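PDB 3RMG: octaprenyl-diphosphate synthase from Bacteroides thetaiotaomicron, which probably acts as a magnesium-dependent prenyltransferase of the FPP/GGPP synthase family, extending prenyl diphosphate chains in isoprenoid biosynthesis. Local coordinates for residues 55-60 and 312-317; 135-140 and 181-186; 169-174 and 202-207; 217-222 and 239-244. All coordinates share one frame; numbering follows the deposited sequence.

Contact 1: residues 55-60 and 312-317; sequences VLLVAR and LALRTY
Leu57 is the residue to look at first: it gives up the most surface here and reaches Ala313, Leu314 and Tyr317 from the middle of its helix. CD2 lands on the methyl of Ala313, with Leu57 CD2 to Ala313 CB at 3.6 Å. The other methyl lies against the Leu314 branch, Leu57 CD1 to Leu314 CD2 at 4.0 Å, and only skirts the ring of Tyr317, obliquely. Leu314 lies alongside rather than end-on. The two leucine side chains run past each other in opposite senses, and CD2 of Leu314 sits against the root of its partner, 3.9 Å from Leu57 CB. Both leucines place CG anti to their own carbonyl carbon (chi1 -66° for Leu57, -82° for Leu314), and in Leu314 this carries the branch in toward the other helix although its CB starts off at a tangent. Were Leu314 cut back to an alanine, CB and CD1 of Leu57 would probably lose their neighbour, leaving a gap and a side chain freer to turn. Helices 50-62 and 309-323 run roughly antiparallel, their local axes 148° apart and 10.2 Å from each other at closest approach. Leu314 also packs on Leu54 and Leu61. Everything that touches across the two segments is hydrocarbon and buried, so these surfaces hold by shape and the hydrophobic effect; a directional link between the two helices comes from the Tyr317 hydroxyl, which hydrogen-bonds to Met50 O.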
loop_
_atom_site.group_PDB
_atom_site.type_symbol
_atom_site.label_atom_id
_atom_site.label_comp_id
_atom_site.label_asym_id
_atom_site.label_seq_id
_atom_site.Cartn_x
_atom_site.Cartn_y
_atom_site.Cartn_z
ATOM N N VAL A 55 -20.056 0.525 -11.070
ATOM C CA VAL A 55 -20.458 0.461 -9.674
ATOM C C VAL A 55 -21.838 1.093 -9.498
ATOM O O VAL A 55 -22.707 0.528 -8.837
ATOM C CB VAL A 55 -19.457 1.202 -8.756
ATOM C CG1 VAL A 55 -19.996 1.238 -7.314
ATOM C CG2 VAL A 55 -18.063 0.548 -8.821
ATOM N N LEU A 56 -22.031 2.264 -10.104
ATOM C CA LEU A 56 -23.283 2.991 -9.984
ATOM C C LEU A 56 -24.427 2.235 -10.641
ATOM O O LEU A 56 -25.486 2.058 -10.022
ATOM C CB LEU A 56 -23.157 4.416 -10.545
ATOM C CG LEU A 56 -22.013 5.209 -9.898
ATOM C CD1 LEU A 56 -21.857 6.573 -10.504
ATOM C CD2 LEU A 56 -22.219 5.317 -8.395
ATOM N N LEU A 57 -24.233 1.778 -11.880
ATOM C CA LEU A 57 -25.322 1.053 -12.550
ATOM C C LEU A 57 -25.741 -0.197 -11.773
ATOM O O LEU A 57 -26.938 -0.425 -11.572
ATOM C CB LEU A 57 -24.996 0.717 -14.009
ATOM C CG LEU A 57 -24.849 1.872 -15.010
ATOM C CD1 LEU A 57 -24.320 1.380 -16.308
ATOM C CD2 LEU A 57 -26.157 2.615 -15.234
ATOM N N VAL A 58 -24.777 -1.005 -11.326
ATOM C CA VAL A 58 -25.112 -2.252 -10.596
ATOM C C VAL A 58 -25.907 -1.962 -9.328
ATOM O O VAL A 58 -26.858 -2.664 -9.012
ATOM C CB VAL A 58 -23.839 -3.088 -10.232
ATOM C CG1 VAL A 58 -24.153 -4.165 -9.162
ATOM C CG2 VAL A 58 -23.288 -3.729 -11.450
ATOM N N ALA A 59 -25.511 -0.933 -8.590
ATOM C CA ALA A 59 -26.224 -0.588 -7.358
ATOM C C ALA A 59 -27.659 -0.196 -7.679
ATOM O O ALA A 59 -28.605 -0.583 -6.971
ATOM C CB ALA A 59 -25.506 0.533 -6.595
ATOM N N ARG A 60 -27.821 0.545 -8.771
ATOM C CA ARG A 60 -29.144 0.992 -9.193
ATOM C C ARG A 60 -30.028 -0.168 -9.666
ATOM O O ARG A 60 -31.253 -0.035 -9.723
ATOM C CB ARG A 60 -29.049 2.106 -10.242
ATOM C CG ARG A 60 -28.649 3.477 -9.647
ATOM C CD ARG A 60 -29.768 4.128 -8.824
ATOM N NE ARG A 60 -30.954 4.342 -9.647
ATOM C CZ ARG A 60 -31.100 5.367 -10.483
ATOM N NH1 ARG A 60 -30.142 6.287 -10.593
ATOM N NH2 ARG A 60 -32.206 5.479 -11.211
ATOM N N LEU A 312 -31.116 -1.470 -19.299
ATOM C CA LEU A 312 -30.852 -0.999 -20.658
ATOM C C LEU A 312 -29.510 -0.273 -20.697
ATOM O O LEU A 312 -28.722 -0.424 -21.638
ATOM C CB LEU A 312 -31.986 -0.071 -21.128
ATOM C CG LEU A 312 -31.726 0.835 -22.344
ATOM C CD1 LEU A 312 -31.249 0.036 -23.522
ATOM C CD2 LEU A 312 -32.965 1.632 -22.731
ATOM N N ALA A 313 -29.242 0.503 -19.656
ATOM C CA ALA A 313 -27.975 1.210 -19.547
ATOM C C ALA A 313 -26.783 0.239 -19.517
ATOM O O ALA A 313 -25.779 0.459 -20.193
ATOM C CB ALA A 313 -27.979 2.133 -18.320
ATOM N N LEU A 314 -26.910 -0.838 -18.748
ATOM C CA LEU A 314 -25.884 -1.887 -18.691
ATOM C C LEU A 314 -25.683 -2.616 -20.026
ATOM O O LEU A 314 -24.547 -2.872 -20.435
ATOM C CB LEU A 314 -26.237 -2.905 -17.606
ATOM C CG LEU A 314 -25.821 -2.442 -16.215
ATOM C CD1 LEU A 314 -26.562 -3.205 -15.149
ATOM C CD2 LEU A 314 -24.284 -2.563 -16.057
ATOM N N ARG A 315 -26.771 -2.963 -20.710
ATOM C CA ARG A 315 -26.606 -3.573 -22.010
ATOM C C ARG A 315 -25.848 -2.632 -22.951
ATOM O O ARG A 315 -24.965 -3.073 -23.666
ATOM C CB ARG A 315 -27.938 -4.021 -22.612
ATOM C CG ARG A 315 -28.610 -5.114 -21.803
ATOM C CD ARG A 315 -29.678 -5.849 -22.586
ATOM N NE ARG A 315 -30.619 -4.954 -23.254
ATOM C CZ ARG A 315 -31.635 -4.332 -22.655
ATOM N NH1 ARG A 315 -32.449 -3.564 -23.368
ATOM N NH2 ARG A 315 -31.840 -4.469 -21.351
ATOM N N THR A 316 -26.180 -1.343 -22.932
ATOM C CA THR A 316 -25.493 -0.356 -23.769
ATOM C C THR A 316 -24.032 -0.185 -23.335
ATOM O O THR A 316 -23.137 -0.092 -24.155
ATOM C CB THR A 316 -26.191 1.027 -23.729
ATOM O OG1 THR A 316 -27.595 0.867 -23.953
ATOM C CG2 THR A 316 -25.626 1.950 -24.798
ATOM N N TYR A 317 -23.793 -0.120 -22.037
ATOM C CA TYR A 317 -22.427 -0.116 -21.524
ATOM C C TYR A 317 -21.630 -1.285 -22.125
ATOM O O TYR A 317 -20.526 -1.114 -22.627
ATOM C CB TYR A 317 -22.496 -0.266 -20.015
ATOM C CG TYR A 317 -21.185 -0.277 -19.268
ATOM C CD1 TYR A 317 -20.677 0.892 -18.701
ATOM C CD2 TYR A 317 -20.484 -1.461 -19.074
ATOM C CE1 TYR A 317 -19.490 0.883 -17.983
ATOM C CE2 TYR A 317 -19.294 -1.481 -18.362
ATOM C CZ TYR A 317 -18.806 -0.311 -17.817
ATOM O OH TYR A 317 -17.633 -0.335 -17.105
#

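Contact 2: residues 135-140 and 181-186; sequences IRLVSS and CAEAAA
Leu137 pushes a single methyl, CD1, into the angle between the side chain of Glu183 and the backbone of Ala184. The glutamate chain lies along this methyl from CB to the carboxylate: CB, CG and CD of Glu183 are each 3.8 Å from Leu137 CD1, and the nearest atom, OE2 of Glu183, comes to 3.5 Å from the same carbon. Two torsions explain the fit. Leu137 swings CG anti to its backbone nitrogen (chi1 165°), which sends the branch across the gap, and Glu183 does likewise (chi1 -169°) with the rest of its chain fully extended. The two chains run by one another in opposing senses. On its other flank the methyl rests near Ala184, with Leu137 CD1 3.7 Å from Ala184 N and 4.1 Å from Ala184 CB. The nearest pair of alpha carbons is that of Leu137 and Ala184, 7.4 Å apart. Glu183 presents its aliphatic part to the leucine and also touches Val196 and Arg200 of helix 193-217, while Ala184 shares Leu76 of helix 67-90 with Val138. The far side of helix 132-154 belongs to the dimer, where Arg136 makes a salt bridge to Glu127 of the second subunit. One leucine methyl resting on an alanine and the stem of a glutamate is ordinary helix-to-helix packing, here within the all-alpha bundle of the isoprenoid synthase fold, where this helix stands between the subunit interface and the inner helices.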
loop_
_atom_site.group_PDB
_atom_site.type_symbol
_atom_site.label_atom_id
_atom_site.label_comp_id
_atom_site.label_asym_id
_atom_site.label_seq_id
_atom_site.Cartn_x
_atom_site.Cartn_y
_atom_site.Cartn_z
ATOM N N ILE A 135 -14.966 -3.879 3.193
ATOM C CA ILE A 135 -13.610 -3.759 3.697
ATOM C C ILE A 135 -12.846 -5.057 3.421
ATOM O O ILE A 135 -11.729 -5.048 2.920
ATOM C CB ILE A 135 -13.605 -3.402 5.195
ATOM C CG1 ILE A 135 -14.212 -1.996 5.386
ATOM C CG2 ILE A 135 -12.184 -3.448 5.743
ATOM C CD1 ILE A 135 -14.419 -1.568 6.824
ATOM N N ARG A 136 -13.476 -6.179 3.734
ATOM C CA ARG A 136 -12.893 -7.467 3.420
ATOM C C ARG A 136 -12.597 -7.587 1.923
ATOM O O ARG A 136 -11.517 -8.033 1.531
ATOM C CB ARG A 136 -13.830 -8.587 3.871
ATOM C CG ARG A 136 -13.128 -9.888 4.195
ATOM C CD ARG A 136 -13.713 -10.496 5.460
ATOM N NE ARG A 136 -15.158 -10.286 5.540
ATOM C CZ ARG A 136 -15.853 -10.240 6.673
ATOM N NH1 ARG A 136 -15.242 -10.392 7.839
ATOM N NH2 ARG A 136 -17.164 -10.044 6.643
ATOM N N LEU A 137 -13.549 -7.181 1.086
ATOM C CA LEU A 137 -13.398 -7.334 -0.357
ATOM C C LEU A 137 -12.218 -6.512 -0.871
ATOM O O LEU A 137 -11.397 -6.986 -1.650
ATOM C CB LEU A 137 -14.701 -6.952 -1.081
ATOM C CG LEU A 137 -14.666 -6.712 -2.596
ATOM C CD1 LEU A 137 -16.047 -6.771 -3.206
ATOM C CD2 LEU A 137 -14.045 -5.365 -2.899
ATOM N N VAL A 138 -12.129 -5.266 -0.440
ATOM C CA VAL A 138 -11.083 -4.415 -0.967
ATOM C C VAL A 138 -9.729 -4.876 -0.462
ATOM O O VAL A 138 -8.742 -4.896 -1.212
ATOM C CB VAL A 138 -11.268 -2.962 -0.549
ATOM C CG1 VAL A 138 -10.041 -2.165 -0.964
ATOM C CG2 VAL A 138 -12.526 -2.395 -1.180
ATOM N N SER A 139 -9.660 -5.233 0.819
ATOM C CA SER A 139 -8.358 -5.612 1.344
ATOM C C SER A 139 -7.899 -6.921 0.700
ATOM O O SER A 139 -6.779 -7.004 0.195
ATOM C CB SER A 139 -8.326 -5.645 2.889
ATOM O OG SER A 139 -9.150 -6.665 3.443
ATOM N N SER A 140 -8.760 -7.937 0.671
ATOM C CA SER A 140 -8.321 -9.205 0.085
ATOM C C SER A 140 -7.956 -9.037 -1.384
ATOM O O SER A 140 -7.017 -9.660 -1.868
ATOM C CB SER A 140 -9.355 -10.314 0.274
ATOM O OG SER A 140 -10.520 -10.032 -0.460
ATOM N N CYS A 181 -15.645 -4.372 -8.395
ATOM C CA CYS A 181 -16.497 -3.195 -8.510
ATOM C C CYS A 181 -17.979 -3.554 -8.406
ATOM O O CYS A 181 -18.725 -2.959 -7.620
ATOM C CB CYS A 181 -16.208 -2.463 -9.822
ATOM S SG CYS A 181 -14.612 -1.581 -9.775
ATOM N N ALA A 182 -18.407 -4.523 -9.210
ATOM C CA ALA A 182 -19.806 -4.917 -9.236
ATOM C C ALA A 182 -20.226 -5.523 -7.883
ATOM O O ALA A 182 -21.245 -5.152 -7.331
ATOM C CB ALA A 182 -20.044 -5.897 -10.376
ATOM N N GLU A 183 -19.411 -6.428 -7.348
ATOM C CA GLU A 183 -19.687 -7.064 -6.054
ATOM C C GLU A 183 -19.854 -6.038 -4.942
ATOM O O GLU A 183 -20.810 -6.096 -4.157
ATOM C CB GLU A 183 -18.578 -8.056 -5.677
ATOM C CG GLU A 183 -18.954 -8.938 -4.466
ATOM C CD GLU A 183 -17.872 -9.933 -4.091
ATOM O OE1 GLU A 183 -18.143 -10.771 -3.217
ATOM O OE2 GLU A 183 -16.763 -9.891 -4.677
ATOM N N ALA A 184 -18.918 -5.102 -4.873
ATOM C CA ALA A 184 -18.994 -4.004 -3.912
ATOM C C ALA A 184 -20.247 -3.156 -4.137
ATOM O O ALA A 184 -20.887 -2.701 -3.175
ATOM C CB ALA A 184 -17.738 -3.129 -4.007
ATOM N N ALA A 185 -20.607 -2.941 -5.402
ATOM C CA ALA A 185 -21.823 -2.175 -5.689
ATOM C C ALA A 185 -23.031 -2.808 -4.996
ATOM O O ALA A 185 -23.808 -2.103 -4.373
ATOM C CB ALA A 185 -22.068 -2.031 -7.206
ATOM N N ALA A 186 -23.170 -4.132 -5.100
ATOM C CA ALA A 186 -24.287 -4.870 -4.466
ATOM C C ALA A 186 -24.235 -4.886 -2.928
ATOM O O ALA A 186 -25.220 -4.606 -2.270
ATOM C CB ALA A 186 -24.375 -6.326 -5.010
#

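Contact 3: residues 169-174 and 202-207; sequences VIRKKT and LGEYIG
Arg171 and Glu204 meet through the arginine's aliphatic stem, not through a salt bridge. The closest approach is Arg171 CD to Glu204 OE1, 3.6 Å, and the charged ends stay 4.7 Å apart, Arg171 NH2 to Glu204 OE1. The torsions describe how the groups miss: Arg171 holds CG beside its backbone nitrogen and bends sharply at chi3 (-92°), carrying the guanidinium past the carboxylate with the two planes 56° apart. Glu204 is stretched out, CG anti to the backbone N (chi1 173°), its carboxylate alongside CG and CD of the arginine. One water lies 2.8 Å from Arg171 O and donates to it. It also donates to Glu204 OE2, and a second donates to Glu204 OE1 and accepts a weak bond from Arg171 NH2. The direct ionic partner of Glu204 OE2 is Arg200. Thr174 keeps CG2 anti to its backbone N, which turns this methyl toward Gly207, 3.9 Å from Gly207 O, while its hydroxyl bonds to Gln211. Gly207 has no side chain; a CB there would point at Thr174 and be crowded by Gly203 O. The contact ties the junction of helices 163-172 and 174-188 to helix 193-217, with Tyr294 of helix 283-302 against Arg171.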
loop_
_atom_site.group_PDB
_atom_site.type_symbol
_atom_site.label_atom_id
_atom_site.label_comp_id
_atom_site.label_asym_id
_atom_site.label_seq_id
_atom_site.Cartn_x
_atom_site.Cartn_y
_atom_site.Cartn_z
ATOM N N VAL A 169 -5.020 -15.499 -15.616
ATOM C CA VAL A 169 -4.328 -14.260 -15.277
ATOM C C VAL A 169 -5.265 -13.051 -15.321
ATOM O O VAL A 169 -5.248 -12.202 -14.425
ATOM C CB VAL A 169 -3.162 -13.988 -16.254
ATOM C CG1 VAL A 169 -2.537 -12.615 -15.973
ATOM C CG2 VAL A 169 -2.119 -15.111 -16.183
ATOM N N ILE A 170 -6.061 -12.965 -16.383
ATOM C CA ILE A 170 -7.093 -11.940 -16.470
ATOM C C ILE A 170 -8.080 -12.009 -15.279
ATOM O O ILE A 170 -8.389 -10.993 -14.655
ATOM C CB ILE A 170 -7.867 -12.067 -17.787
ATOM C CG1 ILE A 170 -6.944 -11.786 -18.979
ATOM C CG2 ILE A 170 -9.061 -11.126 -17.791
ATOM C CD1 ILE A 170 -7.603 -12.084 -20.347
ATOM N N ARG A 171 -8.539 -13.190 -14.931
ATOM C CA ARG A 171 -9.466 -13.337 -13.835
ATOM C C ARG A 171 -8.855 -12.886 -12.540
ATOM O O ARG A 171 -9.538 -12.429 -11.670
ATOM C CB ARG A 171 -10.023 -14.748 -13.742
ATOM C CG ARG A 171 -11.107 -14.994 -14.728
ATOM C CD ARG A 171 -11.842 -16.266 -14.508
ATOM N NE ARG A 171 -11.267 -17.356 -15.261
ATOM C CZ ARG A 171 -11.621 -17.718 -16.482
ATOM N NH1 ARG A 171 -10.959 -18.697 -17.046
ATOM N NH2 ARG A 171 -12.778 -17.353 -16.998
ATOM N N LYS A 172 -7.553 -13.049 -12.414
ATOM C CA LYS A 172 -6.855 -12.640 -11.219
ATOM C C LYS A 172 -6.455 -11.193 -11.179
ATOM O O LYS A 172 -6.017 -10.722 -10.176
ATOM C CB LYS A 172 -5.653 -13.518 -10.992
ATOM C CG LYS A 172 -6.019 -14.786 -10.318
ATOM C CD LYS A 172 -5.216 -15.922 -10.837
ATOM C CE LYS A 172 -5.753 -17.232 -10.358
ATOM N NZ LYS A 172 -5.251 -17.522 -9.007
ATOM N N LYS A 173 -6.591 -10.491 -12.281
ATOM C CA LYS A 173 -6.218 -9.103 -12.295
ATOM C C LYS A 173 -7.270 -8.116 -12.785
ATOM O O LYS A 173 -8.042 -7.624 -12.022
ATOM C CB LYS A 173 -4.943 -8.947 -13.089
ATOM C CG LYS A 173 -4.218 -7.659 -12.885
ATOM C CD LYS A 173 -2.958 -7.667 -13.715
ATOM C CE LYS A 173 -2.466 -6.282 -14.025
ATOM N NZ LYS A 173 -1.834 -6.254 -15.342
ATOM N N THR A 174 -7.312 -7.842 -14.073
ATOM C CA THR A 174 -8.259 -6.875 -14.571
ATOM C C THR A 174 -9.689 -7.231 -14.335
ATOM O O THR A 174 -10.444 -6.417 -13.917
ATOM C CB THR A 174 -8.065 -6.618 -16.042
ATOM O OG1 THR A 174 -6.993 -5.720 -16.188
ATOM C CG2 THR A 174 -9.250 -5.960 -16.628
ATOM N N LEU A 202 -21.299 -11.091 -13.217
ATOM C CA LEU A 202 -21.498 -10.014 -14.180
ATOM C C LEU A 202 -20.226 -9.182 -14.382
ATOM O O LEU A 202 -19.754 -9.018 -15.498
ATOM C CB LEU A 202 -22.613 -9.084 -13.709
ATOM C CG LEU A 202 -22.930 -7.984 -14.712
ATOM C CD1 LEU A 202 -23.319 -8.614 -16.066
ATOM C CD2 LEU A 202 -24.042 -7.096 -14.177
ATOM N N GLY A 203 -19.671 -8.654 -13.295
ATOM C CA GLY A 203 -18.524 -7.771 -13.424
ATOM C C GLY A 203 -17.345 -8.537 -13.978
ATOM O O GLY A 203 -16.518 -8.001 -14.732
ATOM N N GLU A 204 -17.240 -9.802 -13.593
ATOM C CA GLU A 204 -16.135 -10.596 -14.086
ATOM C C GLU A 204 -16.276 -10.773 -15.594
ATOM O O GLU A 204 -15.303 -10.617 -16.323
ATOM C CB GLU A 204 -16.038 -11.951 -13.385
ATOM C CG GLU A 204 -14.988 -12.866 -14.011
ATOM C CD GLU A 204 -14.756 -14.115 -13.185
ATOM O OE1 GLU A 204 -15.168 -15.211 -13.626
ATOM O OE2 GLU A 204 -14.186 -13.989 -12.081
ATOM N N TYR A 205 -17.471 -11.124 -16.069
ATOM C CA TYR A 205 -17.638 -11.282 -17.510
ATOM C C TYR A 205 -17.257 -9.994 -18.231
ATOM O O TYR A 205 -16.603 -10.021 -19.283
ATOM C CB TYR A 205 -19.069 -11.661 -17.887
ATOM C CG TYR A 205 -19.424 -13.097 -17.592
ATOM C CD1 TYR A 205 -20.740 -13.478 -17.399
ATOM C CD2 TYR A 205 -18.437 -14.072 -17.478
ATOM C CE1 TYR A 205 -21.078 -14.805 -17.133
ATOM C CE2 TYR A 205 -18.768 -15.391 -17.209
ATOM C CZ TYR A 205 -20.093 -15.747 -17.049
ATOM O OH TYR A 205 -20.433 -17.054 -16.784
ATOM N N ILE A 206 -17.681 -8.868 -17.666
ATOM C CA ILE A 206 -17.422 -7.565 -18.275
ATOM C C ILE A 206 -15.923 -7.246 -18.307
ATOM O O ILE A 206 -15.383 -6.789 -19.340
ATOM C CB ILE A 206 -18.203 -6.459 -17.539
ATOM C CG1 ILE A 206 -19.706 -6.592 -17.851
ATOM C CG2 ILE A 206 -17.666 -5.079 -17.910
ATOM C CD1 ILE A 206 -20.590 -5.702 -17.012
ATOM N N GLY A 207 -15.259 -7.504 -17.178
ATOM C CA GLY A 207 -13.818 -7.337 -17.061
ATOM C C GLY A 207 -13.057 -8.190 -18.069
ATOM O O GLY A 207 -12.039 -7.763 -18.606
HETATM O O HOH W 1 -12.312 -12.286 -11.216
HETATM O O HOH W 2 -15.835 -16.534 -15.873
#

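Contact 4: residues 217-222 and 239-244; sequences FDYFDS and TLPALY
Tyr219 occupies the third position of a type I turn from Phe217 to Phe220, closed by a weak bond from Phe220 N to Phe217 O, and faces the start of helix 240-249, where Thr239 is the N-cap residue. The backbones stay well apart, 8.9 Å between the alpha carbons of Tyr219 and Pro241, so the phenol spans the gap. Its hydroxyl donates to Thr239 OG1 at 2.7 Å, an oxygen lying at the ring edge and in its plane, and accepts from Ala242 N at 3.2 Å with an N-H...O angle of 153°. Thr239 makes no side-chain capping bond; the tyrosine oxygen serves an amide of the first helical turn. Pro241 covers one ring face in a CH-pi contact, its CB 4.1 Å from the centroid of the Tyr219 ring. A phenylalanine in place of Tyr219 would probably keep the proline contact but leave Ala242 N and Thr239 OG1 without their buried mate. Asp218, the residue before Tyr219, matches the last aspartate of the second aspartate-rich motif, which in relatives binds magnesium and diphosphate. Ile275 and Thr278 of helix 268-280 pack on Tyr219, helix 283-302 lies against Pro241, and Tyr166 of helix 163-172 borders Thr239.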
loop_
_atom_site.group_PDB
_atom_site.type_symbol
_atom_site.label_atom_id
_atom_site.label_comp_id
_atom_site.label_asym_id
_atom_site.label_seq_id
_atom_site.Cartn_x
_atom_site.Cartn_y
_atom_site.Cartn_z
ATOM N N PHE A 217 -6.166 -4.390 -29.272
ATOM C CA PHE A 217 -5.614 -3.090 -29.637
ATOM C C PHE A 217 -4.107 -3.131 -29.859
ATOM O O PHE A 217 -3.593 -2.451 -30.742
ATOM C CB PHE A 217 -5.937 -2.037 -28.575
ATOM C CG PHE A 217 -7.390 -1.673 -28.506
ATOM C CD1 PHE A 217 -7.937 -1.174 -27.333
ATOM C CD2 PHE A 217 -8.212 -1.839 -29.612
ATOM C CE1 PHE A 217 -9.275 -0.835 -27.263
ATOM C CE2 PHE A 217 -9.551 -1.505 -29.551
ATOM C CZ PHE A 217 -10.084 -1.000 -28.372
ATOM N N ASP A 218 -3.397 -3.920 -29.061
ATOM C CA ASP A 218 -1.936 -3.963 -29.146
ATOM C C ASP A 218 -1.413 -4.447 -30.504
ATOM O O ASP A 218 -0.277 -4.169 -30.883
ATOM C CB ASP A 218 -1.367 -4.840 -28.044
ATOM C CG ASP A 218 0.090 -4.564 -27.787
ATOM O OD1 ASP A 218 0.887 -5.525 -27.791
ATOM O OD2 ASP A 218 0.437 -3.382 -27.586
ATOM N N TYR A 219 -2.246 -5.177 -31.234
ATOM C CA TYR A 219 -1.878 -5.659 -32.559
ATOM C C TYR A 219 -2.107 -4.592 -33.648
ATOM O O TYR A 219 -2.209 -4.923 -34.830
ATOM C CB TYR A 219 -2.671 -6.930 -32.887
ATOM C CG TYR A 219 -2.392 -8.093 -31.955
ATOM C CD1 TYR A 219 -1.734 -9.226 -32.411
ATOM C CD2 TYR A 219 -2.787 -8.060 -30.622
ATOM C CE1 TYR A 219 -1.476 -10.293 -31.573
ATOM C CE2 TYR A 219 -2.527 -9.123 -29.772
ATOM C CZ TYR A 219 -1.869 -10.240 -30.253
ATOM O OH TYR A 219 -1.604 -11.318 -29.430
ATOM N N PHE A 220 -2.187 -3.322 -33.243
ATOM C CA PHE A 220 -2.482 -2.217 -34.168
ATOM C C PHE A 220 -1.799 -0.906 -33.771
ATOM O O PHE A 220 -1.538 -0.655 -32.593
ATOM C CB PHE A 220 -3.991 -1.990 -34.283
ATOM C CG PHE A 220 -4.739 -3.156 -34.860
ATOM C CD1 PHE A 220 -5.100 -3.171 -36.192
ATOM C CD2 PHE A 220 -5.085 -4.235 -34.069
ATOM C CE1 PHE A 220 -5.792 -4.241 -36.726
ATOM C CE2 PHE A 220 -5.777 -5.307 -34.594
ATOM C CZ PHE A 220 -6.131 -5.312 -35.924
ATOM N N ASP A 221 -1.536 -0.064 -34.766
ATOM C CA ASP A 221 -0.729 1.144 -34.576
ATOM C C ASP A 221 -1.410 2.254 -33.778
ATOM O O ASP A 221 -0.905 2.674 -32.736
ATOM C CB ASP A 221 -0.285 1.689 -35.931
ATOM C CG ASP A 221 0.487 0.670 -36.738
ATOM O OD1 ASP A 221 0.153 0.489 -37.928
ATOM O OD2 ASP A 221 1.421 0.045 -36.179
ATOM N N SER A 222 -2.545 2.736 -34.280
ATOM C CA SER A 222 -3.232 3.879 -33.681
ATOM C C SER A 222 -2.253 4.796 -32.947
ATOM O O SER A 222 -1.286 5.284 -33.535
ATOM C CB SER A 222 -4.355 3.422 -32.738
ATOM O OG SER A 222 -3.850 2.692 -31.632
ATOM N N THR A 239 -0.884 -12.774 -25.996
ATOM C CA THR A 239 -2.300 -12.645 -25.691
ATOM C C THR A 239 -3.157 -13.497 -26.619
ATOM O O THR A 239 -2.659 -14.105 -27.558
ATOM C CB THR A 239 -2.767 -11.172 -25.743
ATOM O OG1 THR A 239 -2.691 -10.687 -27.088
ATOM C CG2 THR A 239 -1.914 -10.289 -24.824
ATOM N N LEU A 240 -4.457 -13.526 -26.352
ATOM C CA LEU A 240 -5.338 -14.503 -26.975
ATOM C C LEU A 240 -5.101 -14.704 -28.469
ATOM O O LEU A 240 -5.015 -15.837 -28.934
ATOM C CB LEU A 240 -6.813 -14.161 -26.724
ATOM C CG LEU A 240 -7.752 -15.333 -27.013
ATOM C CD1 LEU A 240 -7.349 -16.531 -26.161
ATOM C CD2 LEU A 240 -9.218 -14.966 -26.792
ATOM N N PRO A 241 -5.028 -13.607 -29.234
ATOM C CA PRO A 241 -4.929 -13.758 -30.692
ATOM C C PRO A 241 -3.698 -14.588 -31.099
ATOM O O PRO A 241 -3.820 -15.564 -31.843
ATOM C CB PRO A 241 -4.803 -12.309 -31.188
ATOM C CG PRO A 241 -5.324 -11.456 -30.053
ATOM C CD PRO A 241 -4.966 -12.201 -28.803
ATOM N N ALA A 242 -2.528 -14.196 -30.603
ATOM C CA ALA A 242 -1.306 -14.939 -30.859
ATOM C C ALA A 242 -1.497 -16.393 -30.450
ATOM O O ALA A 242 -1.382 -17.302 -31.275
ATOM C CB ALA A 242 -0.126 -14.310 -30.104
ATOM N N LEU A 243 -1.793 -16.608 -29.173
ATOM C CA LEU A 243 -2.003 -17.950 -28.655
ATOM C C LEU A 243 -2.848 -18.756 -29.615
ATOM O O LEU A 243 -2.573 -19.921 -29.869
ATOM C CB LEU A 243 -2.672 -17.904 -27.286
ATOM C CG LEU A 243 -1.858 -17.239 -26.175
ATOM C CD1 LEU A 243 -2.682 -17.132 -24.899
ATOM C CD2 LEU A 243 -0.542 -17.991 -25.924
ATOM N N TYR A 244 -3.881 -18.139 -30.161
ATOM C CA TYR A 244 -4.767 -18.858 -31.055
ATOM C C TYR A 244 -4.071 -19.322 -32.333
ATOM O O TYR A 244 -4.266 -20.453 -32.786
ATOM C CB TYR A 244 -5.946 -17.992 -31.445
ATOM C CG TYR A 244 -6.786 -18.643 -32.507
ATOM C CD1 TYR A 244 -7.569 -19.755 -32.216
ATOM C CD2 TYR A 244 -6.791 -18.154 -33.803
ATOM C CE1 TYR A 244 -8.341 -20.354 -33.193
ATOM C CE2 TYR A 244 -7.557 -18.742 -34.783
ATOM C CZ TYR A 244 -8.324 -19.839 -34.480
ATOM O OH TYR A 244 -9.079 -20.411 -35.475
#

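Contact 1 closes the longest loop, from helix 50-62 to helix 309-323, and the other three are nested inside it. Contacts 2 and 3 alternate along the chain: helices 132-154, 163-172, 174-188 and 193-217 supply their segments in turn. Their centres lie 14 Å apart, and Ala182 touches Gly203 between them. Contact 1 adjoins both, with Val55 and Val58 packed on Ala185, and Tyr317 on Ile206. Contact 4 follows at the end of helix 193-217, its centre 18 Å from contact 3 and 31 Å from contact 2, across the chain's centre. Together they link the dimer-facing helix, the core and the aspartate-rich end of one helical domain.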